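Local coordinates for type III restriction-modification enzyme EcoP15I Mod subunit (Escherichia coli, PDB 4ZCF), which methylates the N6 of one adenine in the asymmetric DNA site 5'-CAGCAG-3' as a dimer, and cuts DNA together with the Res subunit, at residues A[26-31]-A[38-43]; A[169-174]-A[201-206]; A[141-146]-A[159-164]. All coordinates share one frame; numbering follows the deposited sequence.

Contact 1 (A[26-31]-A[38-43]); sequences PQCFDK and EKLLEI
Cys28 closes the short 3-10 turn 26-28 at the point where this loop meets helix 37-44, and its CA stands 5.4 Å from the CA of Lys39, the nearest backbone approach of the two segments. Its SG, anti to its own carbonyl carbon (chi1 -72°), reaches over to the helix and settles on backbone as much as on side chain. Cys28 SG lies 3.5 Å from Leu40 N and 3.8 Å from Leu40 CB, with Ile43 CD1 one turn further on at 4.3 Å. Leu40 CB faces the sulfur by virtue of its place on the helix; with CG anti to the backbone N, the side chain goes on to touch Leu21 and Phe25.

Gln27 bounds the packed part on a second side. Its CG occupies the crowded position between N and carbonyl carbon (chi1 74°), and the chain bends again at chi2 (-81°), which sends the amide to meet Ile43 tip to tip, Gln27 NE2 to Ile43 CD1 3.4 Å. The backbone takes part too: Gln27 O sits 3.3 Å from Lys39 CD, against the aliphatic shaft of an extended lysine. No hydrogen bond crosses between the segments; on this side polar atoms of Gln27 rest on aliphatic carbons in van der Waals contact.

The outer side of the helix is different. Lys39 NZ runs on past the loop to a salt bridge with Glu213 of the second subunit, while Glu38 and Glu42 project from the helix to solvent without meeting segment 26-31. Leu41, which does not touch the loop segment, packs on Phe35 of the second subunit. With helix 14-24 leading into the loop and helix 37-44 leaving it, the arrangement is an N-terminal helix-loop-helix, its linker folded back on the second helix at the dimer interface.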
# COMPACT_ATOMS: atom_id res chain seq x y z
N PRO A 26 -22.49 -10.48 -23.73
CA PRO A 26 -22.35 -9.03 -23.51
C PRO A 26 -20.94 -8.51 -23.24
O PRO A 26 -20.62 -7.41 -23.66
CB PRO A 26 -23.32 -8.77 -22.36
CG PRO A 26 -23.32 -10.04 -21.59
CD PRO A 26 -23.29 -11.10 -22.65
N GLN A 27 -20.11 -9.32 -22.58
CA GLN A 27 -18.71 -9.04 -22.22
C GLN A 27 -17.78 -8.99 -23.43
O GLN A 27 -16.60 -8.69 -23.28
CB GLN A 27 -18.23 -10.12 -21.24
CG GLN A 27 -17.94 -11.50 -21.88
CD GLN A 27 -19.17 -12.36 -22.12
OE1 GLN A 27 -20.31 -11.91 -22.13
NE2 GLN A 27 -18.95 -13.65 -22.31
N CYS A 28 -18.29 -9.33 -24.62
CA CYS A 28 -17.54 -9.37 -25.87
C CYS A 28 -17.57 -8.05 -26.59
O CYS A 28 -16.99 -7.95 -27.67
CB CYS A 28 -18.05 -10.50 -26.75
SG CYS A 28 -17.61 -12.14 -26.15
N PHE A 29 -18.25 -7.05 -26.00
CA PHE A 29 -18.40 -5.69 -26.50
C PHE A 29 -17.87 -4.72 -25.43
O PHE A 29 -18.16 -4.89 -24.25
CB PHE A 29 -19.87 -5.41 -26.87
CG PHE A 29 -20.39 -6.31 -27.97
CD1 PHE A 29 -20.96 -7.55 -27.67
CD2 PHE A 29 -20.31 -5.93 -29.30
CE1 PHE A 29 -21.43 -8.38 -28.68
CE2 PHE A 29 -20.80 -6.77 -30.32
CZ PHE A 29 -21.35 -7.99 -30.00
N ASP A 30 -17.05 -3.76 -25.82
CA ASP A 30 -16.45 -2.84 -24.83
C ASP A 30 -17.44 -1.76 -24.33
O ASP A 30 -18.61 -1.82 -24.68
CB ASP A 30 -15.08 -2.30 -25.33
CG ASP A 30 -15.12 -1.20 -26.37
OD1 ASP A 30 -16.22 -0.75 -26.73
OD2 ASP A 30 -14.03 -0.71 -26.76
N LYS A 31 -16.99 -0.80 -23.50
CA LYS A 31 -17.88 0.25 -22.97
C LYS A 31 -18.53 1.12 -24.04
O LYS A 31 -19.56 1.74 -23.78
CB LYS A 31 -17.19 1.09 -21.87
CG LYS A 31 -16.14 2.09 -22.36
CD LYS A 31 -15.29 2.63 -21.22
CE LYS A 31 -15.89 3.80 -20.45
NZ LYS A 31 -15.43 3.79 -19.03
N GLU A 38 -11.17 -11.16 -29.23
CA GLU A 38 -10.52 -12.18 -28.40
C GLU A 38 -11.37 -12.80 -27.30
O GLU A 38 -11.17 -13.99 -26.99
CB GLU A 38 -9.15 -11.73 -27.89
CG GLU A 38 -7.99 -12.33 -28.68
CD GLU A 38 -7.68 -13.82 -28.54
OE1 GLU A 38 -6.66 -14.25 -29.12
OE2 GLU A 38 -8.45 -14.55 -27.86
N LYS A 39 -12.35 -12.05 -26.76
CA LYS A 39 -13.21 -12.59 -25.71
C LYS A 39 -14.14 -13.71 -26.20
O LYS A 39 -14.33 -14.69 -25.48
CB LYS A 39 -13.91 -11.49 -24.88
CG LYS A 39 -12.97 -10.91 -23.81
CD LYS A 39 -13.67 -10.04 -22.76
CE LYS A 39 -12.93 -10.08 -21.44
NZ LYS A 39 -13.47 -9.11 -20.44
N LEU A 40 -14.66 -13.60 -27.44
CA LEU A 40 -15.51 -14.64 -28.04
C LEU A 40 -14.65 -15.82 -28.48
O LEU A 40 -15.04 -16.96 -28.26
CB LEU A 40 -16.36 -14.11 -29.21
CG LEU A 40 -17.37 -15.10 -29.81
CD1 LEU A 40 -18.75 -14.87 -29.26
CD2 LEU A 40 -17.37 -15.02 -31.32
N LEU A 41 -13.45 -15.54 -29.05
CA LEU A 41 -12.51 -16.59 -29.47
C LEU A 41 -12.06 -17.47 -28.31
O LEU A 41 -12.03 -18.69 -28.47
CB LEU A 41 -11.30 -16.04 -30.25
CG LEU A 41 -11.58 -15.43 -31.65
CD1 LEU A 41 -10.37 -14.65 -32.14
CD2 LEU A 41 -11.94 -16.50 -32.67
N GLU A 42 -11.79 -16.89 -27.12
CA GLU A 42 -11.40 -17.68 -25.95
C GLU A 42 -12.55 -18.58 -25.45
O GLU A 42 -12.27 -19.66 -24.92
CB GLU A 42 -10.71 -16.85 -24.84
CG GLU A 42 -11.58 -15.81 -24.15
CD GLU A 42 -10.86 -14.82 -23.26
OE1 GLU A 42 -9.88 -14.19 -23.72
OE2 GLU A 42 -11.33 -14.61 -22.11
N ILE A 43 -13.83 -18.18 -25.70
CA ILE A 43 -15.04 -18.95 -25.37
C ILE A 43 -15.14 -20.17 -26.30
O ILE A 43 -15.35 -21.30 -25.84
CB ILE A 43 -16.33 -18.07 -25.37
CG1 ILE A 43 -16.35 -17.12 -24.14
CG2 ILE A 43 -17.62 -18.94 -25.44
CD1 ILE A 43 -17.29 -15.96 -24.20

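Contact 2 (A[169-174]-A[201-206])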
# COMPACT_ATOMS: atom_id res chain seq x y z
N SER A 169 -7.32 4.27 -26.34
CA SER A 169 -7.87 4.83 -25.09
C SER A 169 -8.60 3.77 -24.20
O SER A 169 -9.50 4.11 -23.42
CB SER A 169 -8.77 6.03 -25.40
OG SER A 169 -9.96 5.62 -26.05
N SER A 170 -8.17 2.49 -24.31
CA SER A 170 -8.72 1.36 -23.57
C SER A 170 -8.12 1.27 -22.15
O SER A 170 -7.19 2.00 -21.83
CB SER A 170 -8.43 0.08 -24.35
OG SER A 170 -7.05 -0.21 -24.29
N HIS A 171 -8.65 0.36 -21.32
CA HIS A 171 -8.17 0.12 -19.96
C HIS A 171 -6.73 -0.33 -19.98
O HIS A 171 -5.94 0.13 -19.16
CB HIS A 171 -9.04 -0.93 -19.26
CG HIS A 171 -10.44 -0.49 -18.96
ND1 HIS A 171 -10.70 0.49 -18.03
CD2 HIS A 171 -11.61 -0.99 -19.40
CE1 HIS A 171 -12.01 0.60 -17.97
NE2 HIS A 171 -12.61 -0.28 -18.78
N SER A 172 -6.38 -1.23 -20.91
CA SER A 172 -5.01 -1.73 -21.07
C SER A 172 -4.03 -0.63 -21.48
O SER A 172 -2.94 -0.59 -20.93
CB SER A 172 -4.96 -2.93 -22.02
OG SER A 172 -5.60 -2.67 -23.25
N ALA A 173 -4.44 0.28 -22.41
CA ALA A 173 -3.61 1.43 -22.82
C ALA A 173 -3.38 2.34 -21.61
O ALA A 173 -2.22 2.69 -21.31
CB ALA A 173 -4.28 2.19 -23.95
N TRP A 174 -4.48 2.62 -20.86
CA TRP A 174 -4.43 3.41 -19.62
C TRP A 174 -3.52 2.78 -18.56
O TRP A 174 -2.71 3.49 -17.98
CB TRP A 174 -5.83 3.69 -19.08
CG TRP A 174 -5.85 4.77 -18.03
CD1 TRP A 174 -5.98 6.11 -18.23
CD2 TRP A 174 -5.74 4.58 -16.60
NE1 TRP A 174 -5.98 6.78 -17.03
CE2 TRP A 174 -5.81 5.87 -16.01
CE3 TRP A 174 -5.59 3.46 -15.77
CZ2 TRP A 174 -5.75 6.05 -14.61
CZ3 TRP A 174 -5.51 3.64 -14.39
CH2 TRP A 174 -5.61 4.92 -13.82
N HIS A 201 -15.26 7.07 -11.90
CA HIS A 201 -15.73 5.69 -12.14
C HIS A 201 -15.12 4.94 -13.33
O HIS A 201 -15.26 3.72 -13.42
CB HIS A 201 -17.25 5.65 -12.23
CG HIS A 201 -17.78 6.40 -13.41
ND1 HIS A 201 -18.01 7.75 -13.35
CD2 HIS A 201 -18.09 5.95 -14.64
CE1 HIS A 201 -18.44 8.09 -14.55
NE2 HIS A 201 -18.52 7.03 -15.35
N ASN A 202 -14.50 5.66 -14.26
CA ASN A 202 -13.94 5.02 -15.45
C ASN A 202 -12.84 4.01 -15.18
O ASN A 202 -12.95 2.88 -15.65
CB ASN A 202 -13.57 6.06 -16.51
CG ASN A 202 -14.77 6.82 -16.98
OD1 ASN A 202 -15.66 6.26 -17.62
ND2 ASN A 202 -14.87 8.08 -16.60
N GLU A 203 -11.84 4.39 -14.36
CA GLU A 203 -10.68 3.56 -14.03
C GLU A 203 -10.49 3.24 -12.54
O GLU A 203 -9.45 2.69 -12.18
CB GLU A 203 -9.38 4.20 -14.59
CG GLU A 203 -9.39 4.44 -16.09
CD GLU A 203 -9.46 3.19 -16.95
OE1 GLU A 203 -9.01 2.12 -16.48
OE2 GLU A 203 -9.97 3.27 -18.09
N PHE A 204 -11.48 3.55 -11.69
CA PHE A 204 -11.40 3.31 -10.24
C PHE A 204 -10.96 1.88 -9.88
O PHE A 204 -9.93 1.73 -9.24
CB PHE A 204 -12.69 3.74 -9.50
CG PHE A 204 -12.78 3.42 -8.03
CD1 PHE A 204 -11.71 3.66 -7.17
CD2 PHE A 204 -13.96 2.93 -7.48
CE1 PHE A 204 -11.81 3.39 -5.80
CE2 PHE A 204 -14.05 2.64 -6.11
CZ PHE A 204 -12.97 2.88 -5.28
N SER A 205 -11.71 0.85 -10.34
CA SER A 205 -11.43 -0.57 -10.07
C SER A 205 -10.10 -1.04 -10.64
O SER A 205 -9.32 -1.65 -9.91
CB SER A 205 -12.57 -1.45 -10.58
OG SER A 205 -13.81 -0.78 -10.46
N GLN A 206 -9.81 -0.67 -11.91
CA GLN A 206 -8.55 -1.00 -12.63
C GLN A 206 -7.31 -0.41 -11.97
O GLN A 206 -6.29 -1.08 -11.92
CB GLN A 206 -8.61 -0.56 -14.09
CG GLN A 206 -9.53 -1.44 -14.95
CD GLN A 206 -11.02 -1.17 -14.82
OE1 GLN A 206 -11.50 -0.21 -14.17
NE2 GLN A 206 -11.78 -2.00 -15.49
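A histidine-carboxylate pair at the Mod dimer interface joins the starts of helices 171-188 and 204-215. His171 ND1 donates to Glu203 OE1 over 2.8 Å in a nearly straight bond (172°). The acceptor lies in the imidazole plane, but the carboxylate is turned 64° from it, and OE1 is met from above the carboxylate plane. Gln206 lays its amide over one ring face, 7° from parallel, with NE2 3.6 Å from His171 CE1; Asn202 O comes to the ring edge. Helix 171-188 belongs to the beta-alpha-beta crossover from strand 117-122 to strand 193-199 of the Rossmann-like methylase sheet, and 201-206 follows the second strand. Glu203, bent at chi2, also covers Trp174: Glu203 CB stands almost on the normal of the six-membered ring, 3.8 Å from the centroid, a CH-pi contact. Trp174 NE1 bonds Pro125 O, within the predicted S-adenosylmethionine-binding stretch 123-126. An alanine in place of His171 removes both the donor to Glu203 and the ring under Gln206, and would probably loosen the join between the two helix starts and to the second subunit. His171 NE2 bonds Glu217 of the second subunit, and carboxylates at both nitrogens would be expected to stabilise a protonated imidazole.

Contact 3 (A[141-146]-A[159-164]); sequences FTPEQL and RILEFT
Leu146 has its CG anti to the backbone N (chi1 177°), whereas Leu161 has its CG anti to the carbonyl carbon (chi1 -65°) and continues extended (chi2 173°); these settings send the two leucines past each other in opposite directions. A methyl of one meets the branch point of the other: Leu146 CD2 lies 3.8 Å from Leu161 CG. Leu146 CD2 also reaches Ile160 CG2 at 4.0 Å, the two side chains crossing at about a right angle, so Leu146 bears on two consecutive residues of helix 154-164.

Leu161 CD1 goes further, to the backbone that precedes helix 143-150. Leu161 CD1 stands 3.4 Å from Phe141 O and 3.5 Å from Thr142 C, and Pro143 CD flanks it at 4.1 Å. No hydrogen bond crosses; the methyl rests on peptide atoms and the proline ring by van der Waals contact. The backbone under the methyl is nevertheless fixed locally: Thr142 is the N-cap, its OG1 accepting from Gln145 N over 3.2 Å.

Burial is uneven. Leu146 and Ile160 continue into helix 63-71 through Tyr65, Leu68 and Ser64, while Glu144 and Gln145 face solvent. Two consecutive short helices thus pack through leucine and isoleucine side chains, a paired-helix element inserted between strand 117-122 and helix 171-188 of the methylase fold.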
# COMPACT_ATOMS: atom_id res chain seq x y z
N PHE A 141 9.76 1.35 -31.02
CA PHE A 141 10.48 0.10 -31.29
C PHE A 141 9.88 -0.66 -32.49
O PHE A 141 8.80 -0.32 -32.97
CB PHE A 141 10.50 -0.84 -30.05
CG PHE A 141 11.10 -0.33 -28.77
CD1 PHE A 141 12.47 -0.13 -28.65
CD2 PHE A 141 10.31 -0.13 -27.64
CE1 PHE A 141 13.04 0.32 -27.45
CE2 PHE A 141 10.87 0.32 -26.44
CZ PHE A 141 12.23 0.54 -26.35
N THR A 142 10.62 -1.69 -32.97
CA THR A 142 10.22 -2.60 -34.05
C THR A 142 9.73 -3.89 -33.35
O THR A 142 10.20 -4.17 -32.25
CB THR A 142 11.40 -2.85 -35.02
OG1 THR A 142 12.35 -3.71 -34.42
CG2 THR A 142 12.09 -1.56 -35.46
N PRO A 143 8.79 -4.69 -33.92
CA PRO A 143 8.35 -5.91 -33.21
C PRO A 143 9.49 -6.85 -32.84
O PRO A 143 9.40 -7.57 -31.85
CB PRO A 143 7.38 -6.56 -34.19
CG PRO A 143 6.88 -5.44 -35.03
CD PRO A 143 8.08 -4.54 -35.20
N GLU A 144 10.58 -6.80 -33.62
CA GLU A 144 11.79 -7.60 -33.43
C GLU A 144 12.48 -7.12 -32.15
O GLU A 144 12.74 -7.93 -31.25
CB GLU A 144 12.74 -7.52 -34.66
CG GLU A 144 12.10 -7.16 -36.00
CD GLU A 144 11.06 -8.10 -36.60
OE1 GLU A 144 11.22 -9.34 -36.48
OE2 GLU A 144 10.11 -7.59 -37.23
N GLN A 145 12.71 -5.79 -32.07
CA GLN A 145 13.33 -5.06 -30.96
C GLN A 145 12.60 -5.28 -29.62
O GLN A 145 13.26 -5.62 -28.63
CB GLN A 145 13.39 -3.55 -31.29
CG GLN A 145 14.62 -3.12 -32.09
CD GLN A 145 15.75 -2.61 -31.21
OE1 GLN A 145 15.58 -1.69 -30.40
NE2 GLN A 145 16.94 -3.15 -31.41
N LEU A 146 11.27 -5.10 -29.58
CA LEU A 146 10.45 -5.26 -28.37
C LEU A 146 10.45 -6.71 -27.81
O LEU A 146 10.63 -6.90 -26.61
CB LEU A 146 9.02 -4.70 -28.57
CG LEU A 146 8.01 -4.85 -27.41
CD1 LEU A 146 8.50 -4.19 -26.14
CD2 LEU A 146 6.65 -4.31 -27.80
N ARG A 159 1.43 -7.19 -31.38
CA ARG A 159 0.14 -6.84 -30.79
C ARG A 159 0.21 -5.63 -29.89
O ARG A 159 -0.74 -4.83 -29.87
CB ARG A 159 -0.50 -8.04 -30.08
CG ARG A 159 -1.14 -9.04 -31.04
CD ARG A 159 -1.82 -10.20 -30.34
NE ARG A 159 -2.07 -11.32 -31.26
CZ ARG A 159 -3.16 -11.46 -32.02
NH1 ARG A 159 -4.11 -10.53 -32.01
NH2 ARG A 159 -3.29 -12.51 -32.82
N ILE A 160 1.33 -5.47 -29.15
CA ILE A 160 1.53 -4.33 -28.27
C ILE A 160 1.72 -3.11 -29.16
O ILE A 160 0.85 -2.24 -29.16
CB ILE A 160 2.70 -4.51 -27.24
CG1 ILE A 160 2.37 -5.59 -26.19
CG2 ILE A 160 3.07 -3.17 -26.57
CD1 ILE A 160 3.62 -6.21 -25.48
N LEU A 161 2.81 -3.09 -29.98
CA LEU A 161 3.13 -1.99 -30.89
C LEU A 161 1.98 -1.53 -31.77
O LEU A 161 1.91 -0.34 -32.07
CB LEU A 161 4.41 -2.25 -31.70
CG LEU A 161 5.70 -2.33 -30.90
CD1 LEU A 161 6.83 -2.75 -31.77
CD2 LEU A 161 6.04 -1.02 -30.19
N GLU A 162 1.04 -2.44 -32.10
CA GLU A 162 -0.17 -2.10 -32.84
C GLU A 162 -1.01 -1.04 -32.07
O GLU A 162 -1.69 -0.24 -32.71
CB GLU A 162 -1.00 -3.35 -33.09
N PHE A 163 -0.92 -1.02 -30.70
CA PHE A 163 -1.64 -0.06 -29.85
C PHE A 163 -0.77 1.09 -29.32
O PHE A 163 -1.30 2.20 -29.16
CB PHE A 163 -2.43 -0.77 -28.71
CG PHE A 163 -1.78 -0.83 -27.33
CD1 PHE A 163 -1.78 0.28 -26.49
CD2 PHE A 163 -1.21 -2.00 -26.87
CE1 PHE A 163 -1.16 0.23 -25.25
CE2 PHE A 163 -0.60 -2.05 -25.61
CZ PHE A 163 -0.59 -0.94 -24.80
N THR A 164 0.51 0.84 -28.99
CA THR A 164 1.38 1.89 -28.45
C THR A 164 1.74 2.97 -29.49
O THR A 164 1.92 4.13 -29.12
CB THR A 164 2.60 1.31 -27.73
OG1 THR A 164 3.36 0.50 -28.62
CG2 THR A 164 2.24 0.52 -26.50

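The three contacts lie on one side of the chain's centre. Contacts 1 and 2, with centres about 17 Å apart, are joined by a probable hydrogen bond, Lys31 NZ to Asn202 OD1 at 2.9 Å, and the Asn202 side chain is about 4 Å from a bound manganese ion. Both also touch the second subunit, which contact 3 does not. Contacts 2 and 3, about 21 Å apart between centres, meet where Phe163 CE1 packs on Ala173 CA at 3.6 Å, tying helix 154-164 to helix 171-188. Measured by nearest atoms, contact 2 is about 16 Å from the bound nucleic acid, contact 1 about 28 Å and contact 3 about 37 Å.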